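Uncharacterized protein (Acinetobacter baumannii, PDB 4PUX) is of unknown function but adopts a beta-barrel-like fold of the DUF3237 family, in the allene oxide cyclase-like barrel clan. Local coordinates at residues Q65-D68 against L72-I75; I89-K94 against V152-Y157; Y118-T123 against A145-K150. All blocks are in the same frame, centred on the assembly; numbering follows the deposited sequence. Where two conformers were deposited one is given.

Contact 1: residues Q65-D68 against L72-I75; sequences QIVD and LAII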
ATOM      1  N   GLN A  65       0.325  -9.046  -7.393  1.00  8.55           N
ATOM      2  CA  GLN A  65       0.274  -7.919  -8.297  1.00  9.50           C
ATOM      3  C   GLN A  65       0.053  -8.343  -9.731  1.00  9.40           C
ATOM      4  O   GLN A  65       0.453  -9.452 -10.125  1.00 10.73           O
ATOM      5  CB  GLN A  65       1.643  -7.174  -8.182  1.00  9.98           C
ATOM      6  CG  GLN A  65       1.747  -5.861  -8.888  1.00 11.05           C
ATOM      7  CD  GLN A  65       3.085  -5.178  -8.645  1.00 12.59           C
ATOM      8  OE1 GLN A  65       4.054  -5.395  -9.392  1.00 14.54           O
ATOM      9  NE2 GLN A  65       3.169  -4.401  -7.551  1.00 14.84           N
ATOM     10  N   ILE A  66      -0.560  -7.444 -10.506  1.00  9.23           N
ATOM     11  CA  ILE A  66      -0.711  -7.596 -11.961  0.60  9.93           C
ATOM     12  C   ILE A  66      -0.123  -6.330 -12.590  1.00  8.93           C
ATOM     13  O   ILE A  66      -0.449  -5.221 -12.164  1.00 11.89           O
ATOM     14  CB  ILE A  66      -2.183  -7.739 -12.416  0.60 10.79           C
ATOM     15  CG1 ILE A  66      -2.843  -8.965 -11.772  0.60 13.78           C
ATOM     16  CG2 ILE A  66      -2.285  -7.828 -13.970  0.60 14.10           C
ATOM     17  CD1 ILE A  66      -4.353  -8.928 -11.829  0.60 18.07           C
ATOM     18  N   VAL A  67       0.788  -6.508 -13.563  1.00  9.43           N
ATOM     19  CA  VAL A  67       1.371  -5.378 -14.294  1.00  9.47           C
ATOM     20  C   VAL A  67       0.920  -5.502 -15.747  1.00  9.53           C
ATOM     21  O   VAL A  67       1.272  -6.503 -16.435  1.00 10.98           O
ATOM     22  CB  VAL A  67       2.904  -5.351 -14.212  1.00 10.80           C
ATOM     23  CG1 VAL A  67       3.480  -4.129 -14.953  1.00 14.76           C
ATOM     24  CG2 VAL A  67       3.343  -5.358 -12.722  1.00 12.03           C
ATOM     25  N   ASP A  68       0.198  -4.502 -16.238  1.00  9.27           N
ATOM     26  CA  ASP A  68      -0.336  -4.538 -17.608  1.00 10.15           C
ATOM     27  C   ASP A  68       0.714  -4.072 -18.635  1.00 10.77           C
ATOM     28  O   ASP A  68       1.876  -3.791 -18.264  1.00 12.74           O
ATOM     29  CB  ASP A  68      -1.701  -3.835 -17.702  1.00 10.67           C
ATOM     30  CG  ASP A  68      -1.627  -2.317 -17.770  1.00 11.77           C
ATOM     31  OD1 ASP A  68      -0.504  -1.736 -17.837  1.00 11.13           O
ATOM     32  OD2 ASP A  68      -2.741  -1.723 -17.755  1.00 13.48           O
ATOM     33  N   LEU A  72       0.903  -0.086 -15.798  1.00 10.97           N
ATOM     34  CA  LEU A  72       0.067   0.042 -14.623  1.00 12.29           C
ATOM     35  C   LEU A  72       0.241  -1.213 -13.781  1.00 10.75           C
ATOM     36  O   LEU A  72       0.042  -2.325 -14.271  1.00 12.75           O
ATOM     37  CB  LEU A  72      -1.392   0.165 -15.010  1.00 12.78           C
ATOM     38  CG  LEU A  72      -2.400   0.168 -13.847  1.00 13.14           C
ATOM     39  CD1 LEU A  72      -2.219   1.367 -12.894  1.00 13.39           C
ATOM     40  CD2 LEU A  72      -3.803   0.126 -14.387  1.00 14.65           C
ATOM     41  N   ALA A  73       0.580  -1.028 -12.510  1.00 10.50           N
ATOM     42  CA  ALA A  73       0.530  -2.115 -11.520  1.00 10.98           C
ATOM     43  C   ALA A  73      -0.737  -2.002 -10.672  1.00 10.07           C
ATOM     44  O   ALA A  73      -1.065  -0.937 -10.166  1.00 11.51           O
ATOM     45  CB  ALA A  73       1.746  -2.091 -10.607  1.00 11.66           C
ATOM     46  N   ILE A  74      -1.419  -3.136 -10.519  1.00  9.51           N
ATOM     47  CA  ILE A  74      -2.620  -3.257  -9.701  0.50  9.38           C
ATOM     48  C   ILE A  74      -2.186  -4.010  -8.436  1.00  9.51           C
ATOM     49  O   ILE A  74      -1.665  -5.152  -8.536  1.00 10.08           O
ATOM     50  CB  ILE A  74      -3.713  -4.059 -10.433  0.50 10.07           C
ATOM     51  CG1 ILE A  74      -3.979  -3.433 -11.814  0.50 10.75           C
ATOM     52  CG2 ILE A  74      -5.014  -4.107  -9.614  0.50 11.43           C
ATOM     53  CD1 ILE A  74      -4.921  -4.227 -12.672  0.50 11.08           C
ATOM     54  N   ILE A  75      -2.382  -3.382  -7.271  1.00 10.03           N
ATOM     55  CA  ILE A  75      -1.914  -3.890  -5.978  1.00  8.76           C
ATOM     56  C   ILE A  75      -3.054  -4.651  -5.306  1.00  9.02           C
ATOM     57  O   ILE A  75      -4.189  -4.162  -5.248  1.00  9.04           O
ATOM     58  CB  ILE A  75      -1.530  -2.672  -5.072  1.00 11.23           C
ATOM     59  CG1 ILE A  75      -0.526  -1.675  -5.724  1.00 16.75           C
ATOM     60  CG2 ILE A  75      -1.137  -3.103  -3.685  1.00 10.58           C
ATOM     61  CD1 ILE A  75       0.631  -2.198  -6.216  1.00 19.70           C
TER
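Backbone hydrogen bonds tie Ile66 to Ile74 in both directions. Ile74 N gives the shorter and straighter bond, 2.8 Å to Ile66 O. Ile66 N reaches Ile74 O at 3.2 Å. Nearer the turn, Asp68 N binds Leu72 O at 2.9 Å.

CA-H...O contacts fill in between these bonds. The CA atoms of Gln65, Val67 and Ala73 each lie close to a carbonyl oxygen of the partner strand.

The one side-chain hydrogen bond between the two segments is made by Asp68. Its OD1 accepts Leu72 N at 3.0 Å, with the N-H coming from above the carboxylate plane. Asp68 CG lies between the backbone N and the carbonyl carbon (chi1 80°), which turns the carboxylate across the turn. The same OD1 also accepts Lys70 N, so one oxygen holds two amides of the reversal.

Packing contacts fall on both faces of the sheet. Ile66 and Ile74 share one face. On the other, Val67 CG2 meets Ala73 CB at 4.2 Å. The extended Gln65 chain also passes Ala73 CB, and its amide end packs beside Ile75, with NE2 3.6 Å from Ile75 CD1. These two side chains run side by side. Gln65 OE1 is hydrogen-bonded to Arg39 of the neighbouring strand 36-49.

This is the turn end of an antiparallel beta hairpin in the barrel-like sheet, with an aspartate binding amides of its turn.

Contact 2: residues I89-K94 against V152-Y157; sequences IYLQTK and VIYDAY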
ATOM      1  N   ILE A  89      -3.574  -7.549  13.880  1.00  8.71           N
ATOM      2  CA  ILE A  89      -4.455  -6.877  12.930  1.00  9.12           C
ATOM      3  C   ILE A  89      -4.166  -7.354  11.503  1.00  7.62           C
ATOM      4  O   ILE A  89      -3.047  -7.190  11.014  1.00  9.04           O
ATOM      5  CB  ILE A  89      -4.352  -5.329  12.982  1.00  9.00           C
ATOM      6  CG1 ILE A  89      -4.393  -4.773  14.436  1.00  9.47           C
ATOM      7  CG2 ILE A  89      -5.364  -4.676  12.013  1.00  9.41           C
ATOM      8  CD1 ILE A  89      -4.078  -3.307  14.548  1.00 10.29           C
ATOM      9  N   TYR A  90      -5.128  -8.026  10.903  1.00  9.20           N
ATOM     10  CA  TYR A  90      -5.063  -8.502   9.499  1.00  8.88           C
ATOM     11  C   TYR A  90      -5.348  -7.325   8.560  1.00  7.97           C
ATOM     12  O   TYR A  90      -6.368  -6.635   8.722  1.00  8.70           O
ATOM     13  CB  TYR A  90      -6.076  -9.651   9.307  1.00  8.85           C
ATOM     14  CG  TYR A  90      -6.443 -10.004   7.874  1.00  8.00           C
ATOM     15  CD1 TYR A  90      -5.469 -10.084   6.851  1.00  8.53           C
ATOM     16  CD2 TYR A  90      -7.747 -10.400   7.578  1.00  8.50           C
ATOM     17  CE1 TYR A  90      -5.840 -10.398   5.533  1.00  8.74           C
ATOM     18  CE2 TYR A  90      -8.130 -10.737   6.277  1.00  7.90           C
ATOM     19  CZ  TYR A  90      -7.153 -10.811   5.275  1.00  7.85           C
ATOM     20  OH  TYR A  90      -7.457 -11.119   3.964  1.00 10.10           O
ATOM     21  N   LEU A  91      -4.391  -7.020   7.674  1.00  7.63           N
ATOM     22  CA  LEU A  91      -4.482  -5.890   6.762  1.00  8.39           C
ATOM     23  C   LEU A  91      -4.578  -6.391   5.304  1.00  8.85           C
ATOM     24  O   LEU A  91      -3.768  -7.256   4.873  1.00  9.25           O
ATOM     25  CB  LEU A  91      -3.232  -4.972   6.962  1.00  8.83           C
ATOM     26  CG  LEU A  91      -3.110  -3.751   6.030  1.00  9.07           C
ATOM     27  CD1 LEU A  91      -4.298  -2.839   6.133  1.00 10.30           C
ATOM     28  CD2 LEU A  91      -1.802  -2.987   6.321  1.00 11.20           C
ATOM     29  N   GLN A  92      -5.463  -5.747   4.541  1.00  8.96           N
ATOM     30  CA  GLN A  92      -5.591  -5.886   3.078  1.00  8.88           C
ATOM     31  C   GLN A  92      -5.437  -4.488   2.461  1.00  9.24           C
ATOM     32  O   GLN A  92      -6.116  -3.552   2.886  1.00 10.96           O
ATOM     33  CB  GLN A  92      -6.949  -6.466   2.681  1.00  9.95           C
ATOM     34  CG  GLN A  92      -7.190  -7.886   3.183  1.00 10.87           C
ATOM     35  CD  GLN A  92      -8.649  -8.286   3.146  1.00 12.02           C
ATOM     36  OE1 GLN A  92      -9.405  -8.124   4.156  1.00 14.62           O
ATOM     37  NE2 GLN A  92      -9.102  -8.653   1.982  1.00 11.25           N
ATOM     38  N   THR A  93      -4.558  -4.352   1.458  1.00  9.76           N
ATOM     39  CA  THR A  93      -4.471  -3.112   0.693  1.00  8.94           C
ATOM     40  C   THR A  93      -4.736  -3.417  -0.796  1.00  8.98           C
ATOM     41  O   THR A  93      -4.450  -4.508  -1.308  1.00 11.03           O
ATOM     42  CB  THR A  93      -3.123  -2.370   0.866  1.00  9.70           C
ATOM     43  OG1 THR A  93      -2.085  -3.090   0.185  1.00 11.37           O
ATOM     44  CG2 THR A  93      -2.738  -2.225   2.350  1.00  9.18           C
ATOM     45  N   LYS A  94      -5.278  -2.423  -1.467  1.00  9.45           N
ATOM     46  CA  LYS A  94      -5.595  -2.438  -2.897  1.00  9.25           C
ATOM     47  C   LYS A  94      -5.290  -1.059  -3.473  1.00 10.37           C
ATOM     48  O   LYS A  94      -5.419  -0.049  -2.789  1.00 11.68           O
ATOM     49  CB  LYS A  94      -7.060  -2.807  -3.132  1.00 12.09           C
ATOM     50  CG  LYS A  94      -7.402  -4.291  -2.768  1.00 15.05           C
ATOM     51  CD  LYS A  94      -8.831  -4.591  -2.911  1.00 18.58           C
ATOM     52  CE  LYS A  94      -9.124  -6.074  -2.698  1.00 16.05           C
ATOM     53  NZ  LYS A  94      -8.935  -6.504  -1.264  1.00 14.55           N
ATOM     54  N   VAL A 152       8.500  -0.710   0.524  1.00  9.78           N
ATOM     55  CA  VAL A 152       7.499   0.324   0.258  1.00 11.63           C
ATOM     56  C   VAL A 152       7.275   1.128   1.553  1.00 11.41           C
ATOM     57  O   VAL A 152       7.076   0.555   2.640  1.00 12.64           O
ATOM     58  CB  VAL A 152       6.153  -0.284  -0.203  1.00 13.90           C
ATOM     59  CG1 VAL A 152       5.059   0.804  -0.321  1.00 13.48           C
ATOM     60  CG2 VAL A 152       6.336  -0.994  -1.530  1.00 15.11           C
ATOM     61  N   ILE A 153       7.360   2.438   1.437  1.00 11.99           N
ATOM     62  CA  ILE A 153       7.080   3.375   2.527  0.70 12.11           C
ATOM     63  C   ILE A 153       5.765   4.073   2.208  1.00 10.40           C
ATOM     64  O   ILE A 153       5.575   4.551   1.069  1.00 12.67           O
ATOM     65  CB  ILE A 153       8.160   4.507   2.606  0.70 14.90           C
ATOM     66  CG1 ILE A 153       9.580   3.928   2.597  0.70 19.89           C
ATOM     67  CG2 ILE A 153       7.912   5.419   3.834  0.70 15.39           C
ATOM     68  CD1 ILE A 153       9.895   3.073   3.752  0.70 23.86           C
ATOM     69  N   TYR A 154       4.852   4.158   3.164  1.00 11.11           N
ATOM     70  CA  TYR A 154       3.614   4.911   2.940  1.00 11.27           C
ATOM     71  C   TYR A 154       3.055   5.561   4.183  1.00  9.21           C
ATOM     72  O   TYR A 154       3.281   5.090   5.313  1.00 10.54           O
ATOM     73  CB  TYR A 154       2.557   4.034   2.255  1.00 10.05           C
ATOM     74  CG  TYR A 154       1.948   2.845   3.041  1.00  9.73           C
ATOM     75  CD1 TYR A 154       0.816   3.029   3.894  1.00  8.99           C
ATOM     76  CD2 TYR A 154       2.398   1.561   2.843  1.00 10.30           C
ATOM     77  CE1 TYR A 154       0.172   1.966   4.513  1.00 10.50           C
ATOM     78  CE2 TYR A 154       1.784   0.488   3.452  1.00 10.11           C
ATOM     79  CZ  TYR A 154       0.659   0.684   4.280  1.00  9.01           C
ATOM     80  OH  TYR A 154       0.063  -0.414   4.882  1.00 10.40           O
ATOM     81  N   ASP A 155       2.408   6.687   3.981  1.00 10.04           N
ATOM     82  CA  ASP A 155       1.672   7.393   5.024  1.00 10.12           C
ATOM     83  C   ASP A 155       0.191   6.958   4.968  1.00  9.79           C
ATOM     84  O   ASP A 155      -0.462   7.096   3.920  1.00 10.52           O
ATOM     85  CB  ASP A 155       1.748   8.912   4.807  1.00 13.20           C
ATOM     86  CG  ASP A 155       3.145   9.478   4.967  1.00 15.46           C
ATOM     87  OD1 ASP A 155       3.966   8.920   5.724  1.00 17.30           O
ATOM     88  OD2 ASP A 155       3.420  10.509   4.334  1.00 20.40           O
ATOM     89  N   ALA A 156      -0.286   6.364   6.044  1.00 10.73           N
ATOM     90  CA  ALA A 156      -1.678   5.943   6.194  1.00  9.81           C
ATOM     91  C   ALA A 156      -2.525   7.003   6.892  1.00  9.48           C
ATOM     92  O   ALA A 156      -2.057   7.639   7.856  1.00  9.75           O
ATOM     93  CB  ALA A 156      -1.754   4.652   6.964  1.00 11.50           C
ATOM     94  N   TYR A 157      -3.759   7.149   6.420  1.00  9.44           N
ATOM     95  CA  TYR A 157      -4.767   8.083   6.959  1.00  8.74           C
ATOM     96  C   TYR A 157      -6.120   7.384   7.080  1.00 10.12           C
ATOM     97  O   TYR A 157      -6.474   6.570   6.214  1.00 12.57           O
ATOM     98  CB  TYR A 157      -4.955   9.292   6.032  1.00 10.60           C
ATOM     99  CG  TYR A 157      -3.677  10.047   5.695  1.00 11.63           C
ATOM    100  CD1 TYR A 157      -2.803   9.594   4.696  1.00 11.39           C
ATOM    101  CD2 TYR A 157      -3.351  11.250   6.359  1.00 12.37           C
ATOM    102  CE1 TYR A 157      -1.656  10.278   4.399  1.00 12.69           C
ATOM    103  CE2 TYR A 157      -2.193  11.938   6.049  1.00 15.25           C
ATOM    104  CZ  TYR A 157      -1.361  11.464   5.068  1.00 15.77           C
ATOM    105  OH  TYR A 157      -0.221  12.166   4.746  1.00 19.40           O
TER
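Leu91 and Thr93 meet Tyr154 across the interior of the beta-barrel-like fold. The two strands are not neighbours in the sheet. Even the nearest CA atoms, those of Thr93 and Ala156, are 11.0 Å apart, so side chains alone bridge the gap.

Leu91 comes first along strand 88-99. Its CB points toward the other strand, and CG is anti to the backbone N (chi1 177°). This sends the branch inward, and CD2 packs on the phenol oxygen of Tyr154. Two residues on, Thr93 also turns inward. It offers its methyl CG2 to the phenol, while its OG1 is hydrogen-bonded to Thr77 OG1.

Tyr154 approaches both residues from the opposite direction, with its ring reaching across the interior. Phe18 stacks on that ring. The phenol oxygen is buried, but it is hydrogen-bonded to Tyr79 OH and thus satisfied. A bound 1,2-ethanediol, probably from the crystallisation liquor, lies close to Thr93 and may mark a pocket.

Between the two segments, only the phenol oxygen of Tyr154 makes contact: OH is 3.5 Å from Leu91 CD2 and 4.2 Å from Thr93 CG2.

Contact 3: residues Y118-T123 against A145-K150; sequences YYFKIT and AMRLGK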
ATOM      1  N   TYR A 118       5.990   8.761  -9.559  1.00 19.04           N
ATOM      2  CA  TYR A 118       4.897   7.809  -9.696  1.00 14.38           C
ATOM      3  C   TYR A 118       3.684   8.190  -8.852  1.00 14.48           C
ATOM      4  O   TYR A 118       3.802   8.719  -7.742  1.00 18.21           O
ATOM      5  CB  TYR A 118       5.340   6.394  -9.259  1.00 15.46           C
ATOM      6  CG  TYR A 118       6.404   5.782 -10.145  1.00 19.08           C
ATOM      7  CD1 TYR A 118       7.741   6.143  -9.999  1.00 21.27           C
ATOM      8  CD2 TYR A 118       6.067   4.863 -11.153  1.00 21.37           C
ATOM      9  CE1 TYR A 118       8.724   5.620 -10.836  1.00 28.62           C
ATOM     10  CE2 TYR A 118       7.057   4.301 -11.998  1.00 24.46           C
ATOM     11  CZ  TYR A 118       8.378   4.692 -11.835  1.00 30.97           C
ATOM     12  OH  TYR A 118       9.380   4.164 -12.646  1.00 43.53           O
ATOM     13  N   TYR A 119       2.533   7.900  -9.416  1.00 11.11           N
ATOM     14  CA  TYR A 119       1.252   7.850  -8.712  1.00  9.95           C
ATOM     15  C   TYR A 119       1.183   6.472  -8.020  1.00 10.65           C
ATOM     16  O   TYR A 119       1.276   5.457  -8.708  1.00 11.45           O
ATOM     17  CB  TYR A 119       0.104   7.950  -9.692  1.00 10.98           C
ATOM     18  CG  TYR A 119      -1.252   7.986  -9.000  1.00 10.10           C
ATOM     19  CD1 TYR A 119      -1.954   6.793  -8.682  1.00  9.87           C
ATOM     20  CD2 TYR A 119      -1.840   9.202  -8.645  1.00 10.61           C
ATOM     21  CE1 TYR A 119      -3.193   6.831  -8.048  1.00 10.07           C
ATOM     22  CE2 TYR A 119      -3.106   9.254  -8.028  1.00 10.89           C
ATOM     23  CZ  TYR A 119      -3.765   8.051  -7.701  1.00 10.19           C
ATOM     24  OH  TYR A 119      -5.014   8.107  -7.060  1.00 11.40           O
ATOM     25  N   PHE A 120       1.122   6.442  -6.683  1.00  9.70           N
ATOM     26  CA  PHE A 120       1.121   5.168  -5.922  1.00 10.21           C
ATOM     27  C   PHE A 120       0.248   5.417  -4.691  1.00  9.60           C
ATOM     28  O   PHE A 120       0.718   5.921  -3.661  1.00 10.95           O
ATOM     29  CB  PHE A 120       2.561   4.755  -5.612  1.00 10.39           C
ATOM     30  CG  PHE A 120       2.741   3.391  -4.961  1.00 10.35           C
ATOM     31  CD1 PHE A 120       1.688   2.481  -4.781  1.00 11.23           C
ATOM     32  CD2 PHE A 120       4.040   2.987  -4.621  1.00 11.68           C
ATOM     33  CE1 PHE A 120       1.929   1.233  -4.200  1.00 13.69           C
ATOM     34  CE2 PHE A 120       4.267   1.759  -4.028  1.00 13.05           C
ATOM     35  CZ  PHE A 120       3.213   0.877  -3.849  1.00 14.68           C
ATOM     36  N   LYS A 121      -1.013   5.018  -4.807  1.00  9.80           N
ATOM     37  CA  LYS A 121      -2.060   5.248  -3.804  1.00 10.12           C
ATOM     38  C   LYS A 121      -2.804   3.946  -3.542  1.00  9.30           C
ATOM     39  O   LYS A 121      -3.010   3.134  -4.453  1.00  9.10           O
ATOM     40  CB  LYS A 121      -3.048   6.382  -4.210  1.00 11.45           C
ATOM     41  CG  LYS A 121      -2.403   7.716  -4.635  1.00 15.73           C
ATOM     42  CD  LYS A 121      -1.621   8.319  -3.527  1.00 20.27           C
ATOM     43  CE  LYS A 121      -1.493   9.834  -3.590  1.00 26.98           C
ATOM     44  NZ  LYS A 121      -0.308  10.239  -4.338  1.00 28.42           N
ATOM     45  N   ILE A 122      -3.199   3.755  -2.277  1.00  9.96           N
ATOM     46  CA  ILE A 122      -3.898   2.557  -1.854  1.00  8.74           C
ATOM     47  C   ILE A 122      -5.118   2.851  -0.962  1.00  7.57           C
ATOM     48  O   ILE A 122      -5.193   3.909  -0.307  1.00  9.59           O
ATOM     49  CB  ILE A 122      -2.945   1.584  -1.087  1.00 10.15           C
ATOM     50  CG1 ILE A 122      -2.294   2.273   0.133  1.00 10.73           C
ATOM     51  CG2 ILE A 122      -1.872   1.054  -2.026  1.00 11.38           C
ATOM     52  CD1 ILE A 122      -1.549   1.325   1.072  1.00 12.26           C
ATOM     53  N   THR A 123      -6.019   1.869  -0.906  1.00  9.04           N
ATOM     54  CA  THR A 123      -7.075   1.763   0.127  1.00  9.62           C
ATOM     55  C   THR A 123      -6.695   0.637   1.096  1.00  8.63           C
ATOM     56  O   THR A 123      -5.944  -0.295   0.713  1.00 10.15           O
ATOM     57  CB  THR A 123      -8.467   1.496  -0.474  1.00 12.03           C
ATOM     58  OG1 THR A 123      -8.474   0.237  -1.157  1.00 14.13           O
ATOM     59  CG2 THR A 123      -8.851   2.593  -1.446  1.00 13.63           C
ATOM     60  N   ALA A 145       1.983   6.204  -1.050  1.00 10.20           N
ATOM     61  CA  ALA A 145       3.139   5.283  -1.004  1.00 11.22           C
ATOM     62  C   ALA A 145       4.278   5.661  -1.951  1.00 11.68           C
ATOM     63  O   ALA A 145       4.069   6.380  -2.948  1.00 10.92           O
ATOM     64  CB  ALA A 145       2.650   3.855  -1.339  1.00 11.13           C
HETATM   65  N   MSE A 146       5.440   5.098  -1.684  1.00 12.10           N
HETATM   66  CA  MSE A 146       6.606   5.195  -2.538  1.00 14.10           C
HETATM   67  C   MSE A 146       7.466   3.922  -2.437  1.00 11.11           C
HETATM   68  O   MSE A 146       7.724   3.408  -1.325  1.00 11.74           O
HETATM   69  CB  MSE A 146       7.413   6.446  -2.162  1.00 18.35           C
HETATM   70  CG  MSE A 146       8.613   6.721  -3.055  1.00 23.70           C
HETATM   71 SE   MSE A 146       9.634   8.214  -2.487  0.75 35.50          SE
HETATM   72  CE  MSE A 146       8.276   9.598  -2.813  1.00 41.71           C
ATOM     73  N   ARG A 147       7.884   3.384  -3.573  1.00 12.65           N
ATOM     74  CA  ARG A 147       8.885   2.306  -3.611  0.50 12.62           C
ATOM     75  C   ARG A 147      10.291   2.826  -3.242  1.00 13.71           C
ATOM     76  O   ARG A 147      10.684   3.938  -3.652  1.00 15.32           O
ATOM     77  CB  ARG A 147       9.006   1.756  -5.022  0.50 14.98           C
ATOM     78  CG  ARG A 147       8.171   0.585  -5.385  0.50 16.81           C
ATOM     79  CD  ARG A 147       8.770   0.156  -6.731  0.50 23.02           C
ATOM     80  NE  ARG A 147       8.633  -1.216  -7.166  0.50 33.39           N
ATOM     81  CZ  ARG A 147       9.059  -1.622  -8.366  0.50 35.68           C
ATOM     82  NH1 ARG A 147       9.597  -0.741  -9.197  0.50 38.66           N
ATOM     83  NH2 ARG A 147       8.935  -2.886  -8.744  0.50 39.03           N
ATOM     84  N   LEU A 148      11.037   2.048  -2.437  1.00 11.82           N
ATOM     85  CA  LEU A 148      12.448   2.366  -2.159  1.00 13.71           C
ATOM     86  C   LEU A 148      13.213   1.021  -2.196  1.00 15.01           C
ATOM     87  O   LEU A 148      13.386   0.366  -1.176  1.00 16.64           O
ATOM     88  CB  LEU A 148      12.595   3.074  -0.792  1.00 17.10           C
ATOM     89  CG  LEU A 148      13.991   3.621  -0.512  1.00 20.16           C
ATOM     90  CD1 LEU A 148      14.242   4.852  -1.420  1.00 25.56           C
ATOM     91  CD2 LEU A 148      14.165   3.981   0.963  1.00 25.19           C
ATOM     92  N   GLY A 149      13.616   0.614  -3.396  1.00 18.46           N
ATOM     93  CA  GLY A 149      14.196  -0.704  -3.613  1.00 22.18           C
ATOM     94  C   GLY A 149      13.225  -1.770  -3.177  1.00 19.16           C
ATOM     95  O   GLY A 149      12.043  -1.677  -3.484  1.00 18.97           O
ATOM     96  N   LYS A 150      13.715  -2.744  -2.394  1.00 19.14           N
ATOM     97  CA  LYS A 150      12.891  -3.860  -1.905  1.00 16.58           C
ATOM     98  C   LYS A 150      12.154  -3.473  -0.613  1.00 11.57           C
ATOM     99  O   LYS A 150      12.276  -4.123   0.444  1.00 12.58           O
ATOM    100  CB  LYS A 150      13.746  -5.106  -1.711  1.00 18.68           C
ATOM    101  CG  LYS A 150      14.245  -5.696  -3.027  1.00 25.00           C
ATOM    102  CD  LYS A 150      15.136  -6.928  -2.755  1.00 31.86           C
ATOM    103  CE  LYS A 150      16.068  -7.222  -3.912  1.00 36.58           C
ATOM    104  NZ  LYS A 150      15.342  -7.526  -5.144  1.00 42.36           N
TER
HETATM  105  O   HOH W   1       5.355   7.746  -5.097  1.00 35.51           O
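An antiparallel strand pair in the wall of the barrel-like sheet joins Phe120 to Ala145. Strands 118-127 and 141-147 are neighbours there, but they splay apart at this end. The short segments meet at 126°, far from the 180° of a straight antiparallel pair.

One direct backbone hydrogen bond links the two segments. Ala145 N donates to Phe120 O at 2.9 Å. Farther along, a water spans the widening gap. It lies 3.2 Å from Tyr118 O and 2.9 Å from Ala145 O. It can donate to either. Other acceptors compete for its two protons, so the two bonds may not be made together.

The main side-chain contact is a CH-pi interaction. Ala145 CB sits over the centre of one face of the Phe120 ring, 3.5 Å from its centroid and 7° off the ring normal. All six ring carbons are therefore at similar distances from the methyl. With chi1 at -174°, Phe120 swings its ring away from its own backbone N, so that one face lies against Ala145 CB and its edge reaches Arg147 N. That nitrogen is 4.0 Å from Phe120 CE2. Phe120 is buried, while Met146, a selenomethionine, and Arg147 are exposed.

Other strands close in around the pair. Val152 of strand 151-159 touches both Phe120 and Ala145. Arg97 of strand 88-99 packs on Phe120 and makes a cation-pi contact with the Tyr118 ring. In the sheet, strand 118-127 pairs with strand 88-99 on one edge and strand 141-147 on the other.

Overall arrangement
All three contacts belong to one curled antiparallel sheet. Contact 2 is fully buried and crosses the interior; contacts 1 and 3 are partly buried and lie within the wall. Contact 1 combines backbone bonds along a hairpin with an aspartate bonded to amides at its turn. Contact 3 has one backbone bond, a water and a methyl-ring contact where strands diverge. Contact 2 has side-chain packing alone. Contacts 2 and 3 use adjacent strands: 88-99 lies beside 118-127, and 141-147 beside 151-159. Strand 73-83 of contact 1 lies beside strand 88-99. Ile75 of contact 1 packs against Thr93 of contact 2 and Phe120 of contact 3, so one buried side chain touches both other contacts.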